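Local coordinates for uncharacterized peroxidase-related protein (Silicibacter sp., PDB 2PFX) that is an uncharacterised peroxidase-related protein of the carboxymuconolactone decarboxylase family that probably acts as a thiol-dependent oxidoreductase, at residues 84-89 against 174-179. Sequence-based numbering, arbitrary orientation.
Sequences NKCFYC and VASATA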
# COMPACT_ATOMS: atom_id res chain seq x y z
N ASN A 84 0.40 -13.05 4.89
CA ASN A 84 -1.01 -13.09 4.52
C ASN A 84 -1.97 -13.17 5.71
O ASN A 84 -3.20 -13.12 5.50
CB ASN A 84 -1.30 -14.30 3.63
CG ASN A 84 -0.65 -14.15 2.27
OD1 ASN A 84 -0.54 -13.06 1.73
ND2 ASN A 84 -0.22 -15.27 1.74
N LYS A 85 -1.45 -13.24 6.91
CA LYS A 85 -2.24 -13.28 8.15
C LYS A 85 -3.30 -14.37 8.12
O LYS A 85 -4.47 -14.20 8.46
CB LYS A 85 -2.83 -11.89 8.43
CG LYS A 85 -1.82 -10.78 8.47
CD LYS A 85 -1.99 -9.67 9.48
CE LYS A 85 -0.92 -9.62 10.56
NZ LYS A 85 0.01 -8.46 10.49
N CYS A 86 -2.82 -15.54 7.70
CA CYS A 86 -3.62 -16.75 7.66
C CYS A 86 -3.60 -17.52 8.97
O CYS A 86 -2.66 -18.23 9.28
CB CYS A 86 -3.11 -17.66 6.54
SG CYS A 86 -4.28 -19.07 6.40
N PHE A 87 -4.66 -17.38 9.76
CA PHE A 87 -4.79 -18.08 11.04
C PHE A 87 -4.58 -19.58 10.95
O PHE A 87 -3.81 -20.10 11.77
CB PHE A 87 -6.19 -17.78 11.63
CG PHE A 87 -6.41 -18.36 13.02
CD1 PHE A 87 -5.62 -18.08 14.11
CD2 PHE A 87 -7.46 -19.25 13.21
CE1 PHE A 87 -5.83 -18.68 15.34
CE2 PHE A 87 -7.69 -19.83 14.44
CZ PHE A 87 -6.88 -19.55 15.53
N TYR A 88 -5.25 -20.27 10.03
CA TYR A 88 -5.16 -21.72 9.93
C TYR A 88 -3.68 -22.11 9.84
O TYR A 88 -3.16 -22.99 10.54
CB TYR A 88 -5.96 -22.32 8.75
CG TYR A 88 -5.82 -23.84 8.69
CD1 TYR A 88 -4.81 -24.54 8.05
CD2 TYR A 88 -6.78 -24.63 9.33
CE1 TYR A 88 -4.72 -25.90 8.04
CE2 TYR A 88 -6.71 -26.00 9.33
CZ TYR A 88 -5.68 -26.64 8.69
OH TYR A 88 -5.56 -28.01 8.64
N CYS A 89 -3.04 -21.51 8.84
CA CYS A 89 -1.74 -21.98 8.41
C CYS A 89 -0.70 -21.54 9.43
O CYS A 89 0.28 -22.25 9.65
CB CYS A 89 -1.46 -21.42 7.01
SG CYS A 89 -2.60 -22.04 5.73
N VAL A 174 -7.27 -19.85 0.35
CA VAL A 174 -8.41 -20.74 0.49
C VAL A 174 -8.85 -20.81 1.95
O VAL A 174 -10.04 -20.73 2.29
CB VAL A 174 -8.02 -22.13 -0.05
CG1 VAL A 174 -9.13 -23.13 0.29
CG2 VAL A 174 -7.76 -22.07 -1.54
N ALA A 175 -7.87 -20.94 2.85
CA ALA A 175 -8.22 -21.09 4.25
C ALA A 175 -8.90 -19.84 4.78
O ALA A 175 -9.94 -19.90 5.42
CB ALA A 175 -6.99 -21.44 5.10
N SER A 176 -8.30 -18.70 4.47
CA SER A 176 -8.86 -17.46 5.00
C SER A 176 -10.20 -17.17 4.34
O SER A 176 -11.14 -16.73 4.99
CB SER A 176 -7.89 -16.29 4.84
OG SER A 176 -6.79 -16.43 5.72
N ALA A 177 -10.34 -17.43 3.05
CA ALA A 177 -11.61 -17.09 2.41
C ALA A 177 -12.75 -17.97 2.91
O ALA A 177 -13.92 -17.56 2.84
CB ALA A 177 -11.49 -17.22 0.90
N THR A 178 -12.44 -19.18 3.37
CA THR A 178 -13.52 -20.07 3.80
C THR A 178 -13.70 -20.16 5.31
O THR A 178 -14.52 -20.93 5.81
CB THR A 178 -13.30 -21.49 3.24
OG1 THR A 178 -12.10 -22.07 3.77
CG2 THR A 178 -13.16 -21.42 1.72
N ALA A 179 -12.92 -19.36 6.04
CA ALA A 179 -12.88 -19.37 7.48
C ALA A 179 -12.54 -20.77 7.99
O ALA A 179 -13.16 -21.30 8.91
CB ALA A 179 -14.19 -18.87 8.05
O HOH W 1 -4.85 -15.07 4.45
O HOH W 2 -7.19 -15.96 8.51
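Ala175 sets its methyl carbon against two side chains at the start of helix 87-101: Ala175 CB is 3.8 Å from Cys86 SG and 3.9 Å from Tyr88 CB. Tyr88 meets it with its root; the rest of the side chain runs off with CG anti to the backbone N (chi1 179°), carrying the hydroxyl to a hydrogen bond with Val40 N. One residue further along, Ser176 OG lies 3.7 Å from Cys86 SG, a van der Waals approach. The polar link to the loop is made by water. One molecule donates to Asn84 O and lies 2.7 Å from Ser176 OG; a second, 2.9 Å from Ser176 OG, also donates to Lys85 O and accepts from Phe87 N, so water links the hydroxyl to three backbone groups of the turn; it also bonds weakly to Asn172 O. Cys86 is the N-cap of the new helix, and its sulfur takes a weak capping bond from Cys89 N, 3.7 Å from Cys86 SG. Cys86 SG and Cys89 SG stand 3.5 Å apart, too far for a disulfide. The two form a CXXC pair, which in AhpD is the redox centre, consistent with a similar role here. Asn84 ND2 hydrogen-bonds to Asn169 OD1 and Asn172 OD1. The tight turn between helices 70-84 and 87-101, with a Schellman motif at Lys85, packs against the last turns of helix 155-178, while helix 39-44 flanks Tyr88 and Val174.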